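Long-range contacts in 2-keto acid:ferredoxin oxidoreductase subunit alpha (Pyrococcus furiosus, PDB 4WBX), which probably catalyses, as the alpha subunit of a 2-keto acid:ferredoxin oxidoreductase, the CoA-dependent oxidation of 2-oxoglutarate to succinyl-CoA and CO2 with reduction of ferredoxin: residues G43-P48 against V67-D72; G98-Q103 against I139-W144; E113-I118 against K176-V181; G300-S305 against G378-P383; F331-I336 against Y357-E362. All blocks are in the same frame, centred on the assembly; numbering follows the deposited sequence.

How the interactions relate
Interactions 1, 2 and 3 all belong to the thiamine diphosphate-binding region, and interactions 4 and 5 to core domain II. Interactions 1 and 3 lie in the parallel part of one mixed sheet, their centres about 21 Å apart. Interaction 2 links interaction 3 to interaction 5: Phe99 CE1 lies 3.8 Å from Ile118 CG2 of interaction 3, and Met140 SD lies 4.2 Å from Leu359 CD1 of interaction 5. Along the chain, interactions 2 and 3 alternate their segments, whereas interaction 5 is nested inside the loop that interaction 4 closes, with about 21 Å between centres. Interactions 2 and 5 also both touch the third subunit, and interaction 1 touches the second.

Interaction 1: G43-P48 against V67-D72; sequences GYPITP and VIQMED
Gly43 bridges Gln69 in parallel register, its N donating to Ile68 O (3.2 Å) and its O accepting from Met70 N (2.8 Å), the second bond nearly in line with the carbonyl (C=O...N 165°). This is an edge of the mixed sheet of the thiamine diphosphate-binding fold, in its parallel part, where strand 40-43 pairs with 66-69, the outermost strand of that sheet within the chain. Gln69 CA also brings its hydrogen to Gly43 O, which is therefore approached by two successive residues. Beyond the bridge Tyr44 leaves the sheet with CG anti to the backbone N (chi1 -161°), which lays its ring beside the extended chain of Gln69. Ring and amide planes stand 87° apart. Pro45 CD sits 3.3 Å above one face of the Tyr44 ring, toward the rim. Met70 and Ile68 reach the other way, onto Tyr108 of the second subunit. Between the Tyr44 and Gln69 side chains the closest atoms are Tyr44 CE1 and Gln69 CG, at 3.3 Å.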
# COMPACT_ATOMS: atom_id res chain seq x y z
N GLY A 43 0.62 2.32 -15.50
CA GLY A 43 1.94 2.62 -15.00
C GLY A 43 2.01 3.99 -14.38
O GLY A 43 0.98 4.58 -14.07
N TYR A 44 3.23 4.47 -14.18
CA TYR A 44 3.49 5.85 -13.79
C TYR A 44 4.81 6.29 -14.39
O TYR A 44 5.71 5.47 -14.53
CB TYR A 44 3.53 6.02 -12.28
CG TYR A 44 3.32 7.46 -11.91
CD1 TYR A 44 2.09 8.07 -12.13
CD2 TYR A 44 4.35 8.25 -11.42
CE1 TYR A 44 1.87 9.40 -11.83
CE2 TYR A 44 4.15 9.59 -11.12
CZ TYR A 44 2.90 10.15 -11.33
OH TYR A 44 2.66 11.48 -11.05
N PRO A 45 4.93 7.57 -14.76
CA PRO A 45 6.23 8.07 -15.24
C PRO A 45 7.33 8.03 -14.17
O PRO A 45 7.35 8.86 -13.26
CB PRO A 45 5.93 9.51 -15.65
CG PRO A 45 4.48 9.51 -15.98
CD PRO A 45 3.85 8.55 -15.01
N ILE A 46 8.25 7.07 -14.30
CA ILE A 46 9.43 7.00 -13.44
C ILE A 46 10.63 6.60 -14.29
O ILE A 46 10.49 5.77 -15.19
CB ILE A 46 9.25 5.99 -12.31
CG1 ILE A 46 8.82 4.65 -12.88
CG2 ILE A 46 8.24 6.51 -11.28
CD1 ILE A 46 9.93 3.65 -13.01
N THR A 47 11.80 7.16 -14.01
CA THR A 47 12.98 6.87 -14.81
C THR A 47 13.57 5.51 -14.41
O THR A 47 13.75 5.21 -13.23
CB THR A 47 14.06 8.00 -14.68
OG1 THR A 47 13.42 9.28 -14.60
CG2 THR A 47 15.02 8.00 -15.87
N PRO A 48 13.89 4.67 -15.40
CA PRO A 48 13.78 4.90 -16.84
C PRO A 48 12.65 4.13 -17.52
O PRO A 48 12.84 3.60 -18.62
CB PRO A 48 15.14 4.41 -17.35
CG PRO A 48 15.43 3.27 -16.46
CD PRO A 48 14.76 3.52 -15.12
N VAL A 67 -4.49 4.04 -21.37
CA VAL A 67 -3.35 4.16 -20.49
C VAL A 67 -3.85 4.69 -19.17
O VAL A 67 -4.68 5.57 -19.15
CB VAL A 67 -2.29 5.09 -21.09
CG1 VAL A 67 -1.21 5.41 -20.08
CG2 VAL A 67 -1.69 4.43 -22.34
N ILE A 68 -3.40 4.12 -18.07
CA ILE A 68 -3.93 4.49 -16.77
C ILE A 68 -2.80 4.94 -15.85
O ILE A 68 -1.97 4.15 -15.43
CB ILE A 68 -4.71 3.32 -16.13
CG1 ILE A 68 -6.12 3.24 -16.71
CG2 ILE A 68 -4.83 3.48 -14.61
CD1 ILE A 68 -7.09 2.40 -15.90
N GLN A 69 -2.76 6.24 -15.56
CA GLN A 69 -1.64 6.77 -14.80
C GLN A 69 -1.85 6.55 -13.31
O GLN A 69 -2.50 7.35 -12.65
CB GLN A 69 -1.44 8.24 -15.10
CG GLN A 69 -0.42 8.91 -14.21
CD GLN A 69 -0.11 10.32 -14.65
OE1 GLN A 69 0.29 10.56 -15.79
NE2 GLN A 69 -0.29 11.28 -13.74
N MET A 70 -1.33 5.45 -12.79
CA MET A 70 -1.54 5.20 -11.38
C MET A 70 -0.32 5.51 -10.54
O MET A 70 0.80 5.07 -10.82
CB MET A 70 -2.00 3.76 -11.13
CG MET A 70 -3.41 3.72 -10.56
SD MET A 70 -4.33 2.21 -10.90
CE MET A 70 -5.89 2.93 -11.37
N GLU A 71 -0.58 6.34 -9.54
CA GLU A 71 0.32 6.60 -8.44
C GLU A 71 1.04 5.33 -7.96
O GLU A 71 2.24 5.19 -8.10
CB GLU A 71 -0.50 7.21 -7.29
CG GLU A 71 -1.73 8.09 -7.72
CD GLU A 71 -3.10 7.34 -7.84
OE1 GLU A 71 -3.18 6.10 -7.64
OE2 GLU A 71 -4.12 8.02 -8.13
N ASP A 72 0.25 4.41 -7.43
CA ASP A 72 0.73 3.27 -6.64
C ASP A 72 1.10 2.03 -7.47
O ASP A 72 0.23 1.48 -8.16
CB ASP A 72 -0.36 2.92 -5.62
CG ASP A 72 0.13 2.03 -4.51
OD1 ASP A 72 0.92 1.12 -4.79
OD2 ASP A 72 -0.27 2.24 -3.34

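Interaction 2: G98-Q103 against I139-W144; sequences GFSLMQ and IMQAIW
Phe99 points its side chain at helix 139-144, and the edge of its ring does the touching. Phe99 CE2 lies 4.0 Å from Ala142 CA, near the ring plane, and 4.4 Å from Ala142 CB. Phe99 CG is anti to the backbone N (chi1 -168°), a setting that swings the ring out from its own helix toward helix 139-144. The side chain of Gln141 comes from the other direction, extended throughout, and passes the ring antiparallel to it, with the terminal amide plane 82° from the ring plane. Ser100 follows, its hydroxyl turned beside the backbone N, and the end of the Gln141 side chain lies next to it. Both helices belong to the thiamine diphosphate-binding fold: Phe99 rests on Thr94 and Ile182 in the parallel part of the central sheet, while Ala142 packs on Leu184, on the same strand as Ile182. Leu101 and Met102 turn instead to helix 73-85. Gln103 then folds back, its chain bent at chi2, and Gln103 NE2 donates to Phe99 O at 2.8 Å along a nearly straight N-H...O path (169°). Met102 N reaches that same oxygen from the opposite face of its carbonyl plane, and two donors thus grip it. The bend also places Gln103 NE2 3.6 Å above the centre of the Phe99 ring. Across the contact, Gln103 CD comes 4.4 Å from Gln141 CG.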
# COMPACT_ATOMS: atom_id res chain seq x y z
N GLY A 98 9.88 -0.23 -6.62
CA GLY A 98 8.53 -0.36 -7.13
C GLY A 98 8.28 -1.83 -7.37
O GLY A 98 7.22 -2.37 -7.02
N PHE A 99 9.28 -2.48 -7.93
CA PHE A 99 9.14 -3.88 -8.33
C PHE A 99 8.91 -4.74 -7.11
O PHE A 99 8.16 -5.71 -7.19
CB PHE A 99 10.37 -4.39 -9.06
CG PHE A 99 10.17 -5.71 -9.74
CD1 PHE A 99 9.12 -5.91 -10.61
CD2 PHE A 99 11.06 -6.75 -9.54
CE1 PHE A 99 8.96 -7.09 -11.25
CE2 PHE A 99 10.89 -7.95 -10.18
CZ PHE A 99 9.85 -8.12 -11.03
N SER A 100 9.57 -4.39 -6.01
CA SER A 100 9.31 -5.06 -4.74
C SER A 100 7.83 -4.95 -4.35
O SER A 100 7.23 -5.94 -4.00
CB SER A 100 10.19 -4.46 -3.64
OG SER A 100 11.56 -4.77 -3.88
N LEU A 101 7.25 -3.76 -4.43
CA LEU A 101 5.84 -3.57 -4.11
C LEU A 101 4.88 -4.48 -4.89
O LEU A 101 3.82 -4.85 -4.37
CB LEU A 101 5.46 -2.11 -4.35
CG LEU A 101 6.03 -1.15 -3.30
CD1 LEU A 101 5.77 0.32 -3.66
CD2 LEU A 101 5.50 -1.48 -1.92
N MET A 102 5.23 -4.84 -6.13
CA MET A 102 4.32 -5.61 -6.96
C MET A 102 4.37 -7.13 -6.67
O MET A 102 3.60 -7.88 -7.28
CB MET A 102 4.60 -5.40 -8.46
CG MET A 102 4.62 -3.97 -8.99
SD MET A 102 4.78 -4.09 -10.78
CE MET A 102 4.40 -2.45 -11.40
N GLN A 103 5.24 -7.59 -5.77
CA GLN A 103 5.45 -9.05 -5.61
C GLN A 103 4.22 -9.85 -5.13
O GLN A 103 4.00 -10.96 -5.60
CB GLN A 103 6.62 -9.33 -4.67
CG GLN A 103 8.01 -8.89 -5.20
CD GLN A 103 8.34 -9.39 -6.62
OE1 GLN A 103 8.54 -10.59 -6.84
NE2 GLN A 103 8.39 -8.47 -7.57
N ILE A 139 17.85 -9.81 -10.75
CA ILE A 139 17.72 -11.11 -11.41
C ILE A 139 17.08 -12.15 -10.49
O ILE A 139 16.15 -12.86 -10.88
CB ILE A 139 19.07 -11.67 -11.90
CG1 ILE A 139 19.76 -10.66 -12.82
CG2 ILE A 139 18.85 -13.03 -12.59
CD1 ILE A 139 21.25 -10.89 -12.94
N MET A 140 17.58 -12.24 -9.26
CA MET A 140 17.01 -13.20 -8.32
C MET A 140 15.59 -12.80 -7.89
O MET A 140 14.68 -13.64 -7.82
CB MET A 140 17.92 -13.36 -7.09
CG MET A 140 19.26 -14.05 -7.40
SD MET A 140 19.06 -15.63 -8.28
CE MET A 140 19.38 -16.78 -6.97
N GLN A 141 15.39 -11.51 -7.62
CA GLN A 141 14.08 -11.07 -7.18
C GLN A 141 13.05 -11.34 -8.27
O GLN A 141 11.90 -11.63 -7.98
CB GLN A 141 14.09 -9.60 -6.80
CG GLN A 141 12.74 -9.07 -6.35
CD GLN A 141 12.74 -7.57 -6.09
OE1 GLN A 141 12.25 -7.10 -5.05
NE2 GLN A 141 13.27 -6.81 -7.05
N ALA A 142 13.47 -11.27 -9.52
CA ALA A 142 12.54 -11.59 -10.59
C ALA A 142 12.07 -13.04 -10.49
O ALA A 142 10.92 -13.35 -10.78
CB ALA A 142 13.17 -11.31 -11.97
N ILE A 143 12.97 -13.93 -10.06
CA ILE A 143 12.68 -15.37 -9.99
C ILE A 143 11.92 -15.77 -8.73
O ILE A 143 10.94 -16.51 -8.77
CB ILE A 143 13.99 -16.20 -10.05
CG1 ILE A 143 14.53 -16.29 -11.46
CG2 ILE A 143 13.76 -17.62 -9.56
CD1 ILE A 143 16.01 -16.58 -11.48
N TRP A 144 12.40 -15.27 -7.59
CA TRP A 144 12.00 -15.79 -6.29
C TRP A 144 11.29 -14.78 -5.36
O TRP A 144 11.14 -15.05 -4.17
CB TRP A 144 13.23 -16.28 -5.54
CG TRP A 144 14.04 -17.39 -6.13
CD1 TRP A 144 15.31 -17.31 -6.61
CD2 TRP A 144 13.66 -18.77 -6.20
NE1 TRP A 144 15.74 -18.55 -7.02
CE2 TRP A 144 14.75 -19.47 -6.77
CE3 TRP A 144 12.51 -19.49 -5.85
CZ2 TRP A 144 14.71 -20.85 -7.01
CZ3 TRP A 144 12.48 -20.87 -6.08
CH2 TRP A 144 13.57 -21.53 -6.65

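Interaction 3: E113-I118 against K176-V181; sequences ETPVVI and KYRTPV
Two backbone hydrogen bonds join the strands: Val181 N to Val116 O and Ile118 N to Val181 O, both 2.8 Å, the latter with an N-H...O angle of 170°. Val181 thus uses both its N and its O on the neighbouring strand, flanking Val117, its parallel partner. CA-H...O contacts extend the seam, the straightest from Pro115 CA to Thr179 O (3.5 Å, 175° at the hydrogen). The ladder does not continue back past Val181 in the same way: Pro180 N, which carries no hydrogen, only faces Thr114 O at 3.3 Å. These are neighbouring strands in the parallel part of the mixed sheet of the thiamine diphosphate-binding fold, each entered from a helix closed by a Schellman motif, with Glu113 and Arg178 at positive phi. Beside that entry the Arg178 chain, bent at chi2 and chi3, curls its guanidinium over Pro115, whose CD sits 3.6 Å above the centre of the plane. Lys273 salt-bridges Glu113 OE2 and also donates to Arg178 O. On the face bearing Val116 and Pro180, Val116 CG1 meets Pro180 CB at 3.8 Å. Helices 73-85 and 103-111 cover this side, Val116 lying on Ala80 and Pro180 on Ala109, while Val117 and Val181 pack on helix 160-176.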
# COMPACT_ATOMS: atom_id res chain seq x y z
N GLU A 113 -3.37 -18.09 -12.60
CA GLU A 113 -3.01 -18.26 -14.00
C GLU A 113 -3.51 -17.09 -14.84
O GLU A 113 -4.27 -17.28 -15.81
CB GLU A 113 -3.56 -19.57 -14.53
CG GLU A 113 -3.00 -20.80 -13.81
CD GLU A 113 -3.55 -22.09 -14.37
OE1 GLU A 113 -4.69 -22.46 -14.00
OE2 GLU A 113 -2.84 -22.72 -15.18
N THR A 114 -3.12 -15.88 -14.43
CA THR A 114 -3.42 -14.66 -15.16
C THR A 114 -2.35 -14.25 -16.15
O THR A 114 -1.21 -14.01 -15.76
CB THR A 114 -3.60 -13.49 -14.20
OG1 THR A 114 -4.68 -13.78 -13.31
CG2 THR A 114 -3.90 -12.20 -14.99
N PRO A 115 -2.69 -14.17 -17.44
CA PRO A 115 -1.83 -13.53 -18.43
C PRO A 115 -1.70 -12.04 -18.20
O PRO A 115 -2.68 -11.29 -18.22
CB PRO A 115 -2.53 -13.81 -19.76
CG PRO A 115 -3.91 -14.26 -19.39
CD PRO A 115 -3.74 -14.96 -18.10
N VAL A 116 -0.46 -11.61 -17.98
CA VAL A 116 -0.13 -10.21 -17.80
C VAL A 116 1.38 -10.09 -18.03
O VAL A 116 2.13 -11.05 -17.77
CB VAL A 116 -0.55 -9.68 -16.39
CG1 VAL A 116 0.19 -10.42 -15.28
CG2 VAL A 116 -0.36 -8.15 -16.28
N VAL A 117 1.83 -8.95 -18.54
CA VAL A 117 3.25 -8.72 -18.76
C VAL A 117 3.78 -7.61 -17.84
O VAL A 117 3.16 -6.56 -17.71
CB VAL A 117 3.53 -8.36 -20.22
CG1 VAL A 117 4.98 -7.97 -20.42
CG2 VAL A 117 3.10 -9.50 -21.17
N ILE A 118 4.93 -7.83 -17.23
CA ILE A 118 5.54 -6.83 -16.37
C ILE A 118 6.93 -6.48 -16.88
O ILE A 118 7.73 -7.37 -17.19
CB ILE A 118 5.65 -7.34 -14.92
CG1 ILE A 118 4.26 -7.56 -14.36
CG2 ILE A 118 6.43 -6.35 -14.03
CD1 ILE A 118 4.13 -8.81 -13.60
N LYS A 176 -0.12 -18.25 -23.83
CA LYS A 176 -0.02 -19.68 -24.09
C LYS A 176 0.05 -20.47 -22.80
O LYS A 176 -0.59 -21.50 -22.66
CB LYS A 176 1.19 -19.98 -24.96
CG LYS A 176 1.47 -21.46 -25.16
CD LYS A 176 2.65 -21.66 -26.13
CE LYS A 176 3.03 -23.14 -26.26
NZ LYS A 176 4.40 -23.36 -26.83
N TYR A 177 0.83 -19.97 -21.85
CA TYR A 177 1.01 -20.67 -20.60
C TYR A 177 0.19 -20.02 -19.51
O TYR A 177 0.33 -20.36 -18.34
CB TYR A 177 2.48 -20.69 -20.20
CG TYR A 177 3.31 -21.58 -21.09
CD1 TYR A 177 3.83 -22.79 -20.62
CD2 TYR A 177 3.58 -21.23 -22.41
CE1 TYR A 177 4.58 -23.61 -21.43
CE2 TYR A 177 4.35 -22.04 -23.23
CZ TYR A 177 4.85 -23.23 -22.74
OH TYR A 177 5.60 -24.04 -23.56
N ARG A 178 -0.68 -19.09 -19.89
CA ARG A 178 -1.57 -18.42 -18.94
C ARG A 178 -0.81 -18.02 -17.67
O ARG A 178 -1.14 -18.44 -16.57
CB ARG A 178 -2.74 -19.34 -18.59
CG ARG A 178 -3.68 -19.65 -19.75
CD ARG A 178 -4.77 -18.59 -19.91
NE ARG A 178 -5.45 -18.30 -18.64
CZ ARG A 178 -6.41 -17.38 -18.50
NH1 ARG A 178 -6.81 -16.67 -19.54
NH2 ARG A 178 -6.96 -17.19 -17.30
N THR A 179 0.25 -17.24 -17.85
CA THR A 179 1.11 -16.87 -16.74
C THR A 179 1.52 -15.39 -16.83
O THR A 179 1.44 -14.80 -17.90
CB THR A 179 2.37 -17.73 -16.72
OG1 THR A 179 3.29 -17.17 -15.79
CG2 THR A 179 3.02 -17.70 -18.08
N PRO A 180 1.95 -14.79 -15.71
CA PRO A 180 2.59 -13.48 -15.88
C PRO A 180 3.90 -13.66 -16.59
O PRO A 180 4.51 -14.71 -16.42
CB PRO A 180 2.82 -12.99 -14.44
CG PRO A 180 1.93 -13.81 -13.60
CD PRO A 180 1.78 -15.13 -14.29
N VAL A 181 4.35 -12.67 -17.36
CA VAL A 181 5.71 -12.75 -17.88
C VAL A 181 6.47 -11.52 -17.48
O VAL A 181 5.96 -10.42 -17.61
CB VAL A 181 5.74 -12.90 -19.40
CG1 VAL A 181 7.19 -13.05 -19.86
CG2 VAL A 181 4.92 -14.12 -19.82

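Interaction 4: G300-S305 against G378-P383; sequences GIVARS and GEVHTP
The loop that leads into helix 383-389 of core domain II lies against the short, weakly bonded helix 301-306, and Val380 points into the contact with both methyls. Val380 CG1 approaches Ile301 CG2 at 3.6 Å and Val302 CG2 at 4.0 Å, while Val380 CG2 touches Ile301 CG1 at 3.9 Å. With CG1 anti to the backbone N (chi1 -160°), that methyl is directed at the start of the helix, also meeting Ile301 O at 3.4 Å. Ile301 crosses Val380 at a slant, whereas Val302 runs alongside it, pointing the other way. Val302 turns its other branch to His381: Val302 CG1 is 4.2 Å above one face of the imidazole, toward its rim. The ring itself is held from elsewhere, His381 NE2 hydrogen-bonding Ile373 O. At the far end, Pro383 CB rests 3.3 Å from Ser305 O, where the two backbones come closest (CA to CA 5.1 Å). Around the contact, Ile301 and Val380 both reach Glu188 of helix 187-191, Val302 and His381 share Pro349 of strand 345-350, and Ser305 and His381 lean on Ile386 of helix 383-389.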
# COMPACT_ATOMS: atom_id res chain seq x y z
N GLY A 300 21.64 -9.29 -20.90
CA GLY A 300 21.34 -7.87 -20.94
C GLY A 300 22.40 -6.98 -21.60
O GLY A 300 23.10 -7.42 -22.52
N ILE A 301 22.52 -5.74 -21.13
CA ILE A 301 23.52 -4.79 -21.62
C ILE A 301 24.97 -5.31 -21.44
O ILE A 301 25.92 -4.70 -21.92
CB ILE A 301 23.40 -3.44 -20.89
CG1 ILE A 301 24.12 -2.32 -21.66
CG2 ILE A 301 23.96 -3.53 -19.50
CD1 ILE A 301 23.57 -2.04 -23.04
N VAL A 302 25.12 -6.42 -20.73
CA VAL A 302 26.45 -6.96 -20.45
C VAL A 302 26.79 -8.07 -21.46
O VAL A 302 27.96 -8.43 -21.61
CB VAL A 302 26.55 -7.47 -18.98
CG1 VAL A 302 27.95 -8.01 -18.68
CG2 VAL A 302 26.25 -6.34 -18.04
N ALA A 303 25.81 -8.58 -22.19
CA ALA A 303 26.16 -9.44 -23.32
C ALA A 303 26.86 -8.62 -24.45
O ALA A 303 27.82 -9.10 -25.06
CB ALA A 303 24.93 -10.15 -23.85
N ARG A 304 26.40 -7.40 -24.72
CA ARG A 304 26.94 -6.60 -25.83
C ARG A 304 28.39 -6.15 -25.58
O ARG A 304 29.18 -5.96 -26.53
CB ARG A 304 26.05 -5.36 -26.08
N SER A 305 28.73 -5.98 -24.31
CA SER A 305 30.07 -5.56 -23.94
C SER A 305 30.95 -6.76 -23.65
O SER A 305 32.17 -6.64 -23.53
CB SER A 305 30.03 -4.64 -22.73
OG SER A 305 31.18 -4.81 -21.92
N GLY A 378 27.42 1.96 -11.62
CA GLY A 378 27.15 2.82 -12.76
C GLY A 378 27.42 2.25 -14.14
O GLY A 378 26.52 1.75 -14.81
N GLU A 379 28.68 2.34 -14.57
CA GLU A 379 29.04 1.97 -15.93
C GLU A 379 28.85 0.49 -16.17
O GLU A 379 29.05 -0.32 -15.27
N VAL A 380 28.43 0.14 -17.39
CA VAL A 380 28.50 -1.24 -17.88
C VAL A 380 29.96 -1.63 -17.93
O VAL A 380 30.85 -0.76 -17.94
CB VAL A 380 27.91 -1.40 -19.30
CG1 VAL A 380 27.54 -2.87 -19.60
CG2 VAL A 380 26.74 -0.49 -19.48
N HIS A 381 30.21 -2.93 -17.97
CA HIS A 381 31.54 -3.41 -18.29
C HIS A 381 31.95 -2.83 -19.65
O HIS A 381 31.21 -2.94 -20.63
CB HIS A 381 31.55 -4.94 -18.30
CG HIS A 381 31.18 -5.54 -16.97
ND1 HIS A 381 30.04 -5.20 -16.29
CD2 HIS A 381 31.82 -6.46 -16.20
CE1 HIS A 381 29.98 -5.87 -15.15
NE2 HIS A 381 31.05 -6.65 -15.08
N THR A 382 33.10 -2.13 -19.66
CA THR A 382 33.82 -1.81 -20.90
C THR A 382 34.56 -3.08 -21.29
O THR A 382 35.13 -3.75 -20.43
CB THR A 382 34.83 -0.66 -20.73
OG1 THR A 382 35.79 -1.01 -19.73
CG2 THR A 382 34.13 0.62 -20.31
N PRO A 383 34.55 -3.42 -22.58
CA PRO A 383 35.03 -4.76 -22.95
C PRO A 383 36.50 -4.96 -22.60
O PRO A 383 36.91 -6.11 -22.42
CB PRO A 383 34.80 -4.81 -24.47
CG PRO A 383 33.96 -3.59 -24.80
CD PRO A 383 34.26 -2.58 -23.75

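Interaction 5: F331-I336 against Y357-E362; sequences FDFELI and YHLIKE
Glu362 OE2 packs against the ring of Phe333 and accepts a hydrogen bond from His358 of the third subunit; the reciprocal bond, from His358 to Glu362 OE2 of that subunit, repeats it across the interface. Glu362 CD lies 3.5 Å from Phe333 CE1, with the carboxylate and ring planes only 24° apart. The carboxylate is thus fixed from the neighbouring chain while the aromatic ring packs against it. Glu362 CG is anti to the backbone N (chi1 170°) and the chain continues extended, which carries the group from a helix flank to the ring. Deeper in, the contact is apolar. Leu359 CD2 sits in the corner formed by two aromatics: it lies 3.9 Å from Phe333 CZ and 3.9 Å above one face of the Phe331 ring, toward its rim. The rings also meet each other, Phe331 CD2 standing over the centre of the Phe333 ring. Beyond them Ile360 CD1 touches Phe331 CZ at 4.1 Å and Ile336 CD1 at 3.9 Å. The isoleucines cross at about a right angle, and Ile336 CG2 comes 3.7 Å from Ile360 O. The contact joins the start of helix 333-341 to helix 356-363 within core domain II. In the surrounding fold, Ile360 packs on Val370 of strand 369-374, while Phe331 and Leu359 rest on Ile325 and Trp329, respectively, of strand 324-329.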
# COMPACT_ATOMS: atom_id res chain seq x y z
N PHE A 331 14.90 -22.04 -16.05
CA PHE A 331 16.31 -22.03 -16.42
C PHE A 331 16.85 -23.40 -16.80
O PHE A 331 16.69 -24.35 -16.05
CB PHE A 331 17.15 -21.50 -15.27
CG PHE A 331 18.55 -21.16 -15.68
CD1 PHE A 331 18.82 -19.97 -16.36
CD2 PHE A 331 19.59 -22.02 -15.40
CE1 PHE A 331 20.11 -19.64 -16.76
CE2 PHE A 331 20.88 -21.70 -15.79
CZ PHE A 331 21.14 -20.51 -16.47
N ASP A 332 17.50 -23.50 -17.96
CA ASP A 332 18.05 -24.79 -18.42
C ASP A 332 19.38 -25.12 -17.74
O ASP A 332 20.45 -24.72 -18.19
CB ASP A 332 18.26 -24.79 -19.93
CG ASP A 332 18.40 -26.19 -20.48
OD1 ASP A 332 18.02 -27.14 -19.76
OD2 ASP A 332 18.87 -26.33 -21.63
N PHE A 333 19.29 -25.88 -16.64
CA PHE A 333 20.47 -26.17 -15.84
C PHE A 333 21.41 -27.14 -16.57
O PHE A 333 22.63 -26.93 -16.60
CB PHE A 333 20.04 -26.72 -14.46
CG PHE A 333 19.57 -25.65 -13.49
CD1 PHE A 333 20.49 -24.93 -12.72
CD2 PHE A 333 18.21 -25.37 -13.34
CE1 PHE A 333 20.06 -23.95 -11.82
CE2 PHE A 333 17.78 -24.39 -12.44
CZ PHE A 333 18.71 -23.68 -11.68
N GLU A 334 20.83 -28.17 -17.18
CA GLU A 334 21.58 -29.14 -17.96
C GLU A 334 22.44 -28.52 -19.06
O GLU A 334 23.58 -28.92 -19.28
CB GLU A 334 20.63 -30.15 -18.58
CG GLU A 334 19.42 -30.41 -17.72
CD GLU A 334 18.96 -31.85 -17.80
OE1 GLU A 334 18.43 -32.25 -18.87
OE2 GLU A 334 19.12 -32.58 -16.80
N LEU A 335 21.91 -27.53 -19.77
CA LEU A 335 22.69 -26.89 -20.81
C LEU A 335 24.00 -26.33 -20.26
O LEU A 335 25.06 -26.48 -20.87
CB LEU A 335 21.89 -25.79 -21.48
CG LEU A 335 22.60 -24.88 -22.48
CD1 LEU A 335 21.61 -24.56 -23.57
CD2 LEU A 335 23.09 -23.59 -21.84
N ILE A 336 23.93 -25.67 -19.11
CA ILE A 336 25.13 -25.10 -18.49
C ILE A 336 26.08 -26.23 -18.08
O ILE A 336 27.29 -26.06 -18.06
CB ILE A 336 24.79 -24.23 -17.25
CG1 ILE A 336 23.79 -23.14 -17.61
CG2 ILE A 336 26.04 -23.61 -16.65
CD1 ILE A 336 24.31 -22.14 -18.60
N TYR A 357 25.50 -15.58 -11.66
CA TYR A 357 26.58 -16.44 -11.21
C TYR A 357 26.13 -17.72 -10.51
O TYR A 357 26.64 -18.80 -10.82
CB TYR A 357 27.50 -15.68 -10.25
CG TYR A 357 28.34 -16.60 -9.39
CD1 TYR A 357 29.53 -17.14 -9.87
CD2 TYR A 357 27.93 -16.94 -8.10
CE1 TYR A 357 30.30 -17.99 -9.08
CE2 TYR A 357 28.68 -17.79 -7.31
CZ TYR A 357 29.86 -18.31 -7.80
OH TYR A 357 30.61 -19.15 -7.01
N HIS A 358 25.21 -17.58 -9.56
CA HIS A 358 24.76 -18.70 -8.75
C HIS A 358 24.09 -19.76 -9.60
O HIS A 358 24.31 -20.94 -9.40
CB HIS A 358 23.79 -18.25 -7.65
CG HIS A 358 24.43 -17.43 -6.58
ND1 HIS A 358 24.89 -17.97 -5.40
CD2 HIS A 358 24.66 -16.09 -6.50
CE1 HIS A 358 25.39 -17.01 -4.64
NE2 HIS A 358 25.26 -15.86 -5.28
N LEU A 359 23.25 -19.34 -10.55
CA LEU A 359 22.56 -20.32 -11.38
C LEU A 359 23.56 -21.03 -12.26
O LEU A 359 23.35 -22.19 -12.65
CB LEU A 359 21.50 -19.67 -12.25
CG LEU A 359 20.30 -19.08 -11.53
CD1 LEU A 359 20.26 -17.59 -11.82
CD2 LEU A 359 19.03 -19.77 -11.99
N ILE A 360 24.64 -20.33 -12.59
CA ILE A 360 25.67 -20.92 -13.43
C ILE A 360 26.42 -21.99 -12.63
O ILE A 360 26.46 -23.15 -13.05
CB ILE A 360 26.66 -19.86 -13.95
CG1 ILE A 360 25.93 -18.81 -14.80
CG2 ILE A 360 27.74 -20.54 -14.78
CD1 ILE A 360 25.07 -19.37 -15.91
N LYS A 361 26.95 -21.61 -11.47
CA LYS A 361 27.64 -22.58 -10.60
C LYS A 361 26.77 -23.79 -10.20
O LYS A 361 27.27 -24.91 -10.06
CB LYS A 361 28.17 -21.89 -9.34
CG LYS A 361 28.98 -22.83 -8.44
CD LYS A 361 30.28 -22.22 -7.97
CE LYS A 361 31.28 -23.30 -7.55
NZ LYS A 361 32.49 -22.71 -6.91
N GLU A 362 25.47 -23.58 -10.03
CA GLU A 362 24.59 -24.70 -9.74
C GLU A 362 24.36 -25.49 -11.03
O GLU A 362 24.07 -26.69 -11.00
CB GLU A 362 23.26 -24.21 -9.15
CG GLU A 362 22.17 -25.29 -9.05
CD GLU A 362 20.85 -24.73 -8.55
OE1 GLU A 362 20.85 -23.58 -8.04
OE2 GLU A 362 19.82 -25.42 -8.67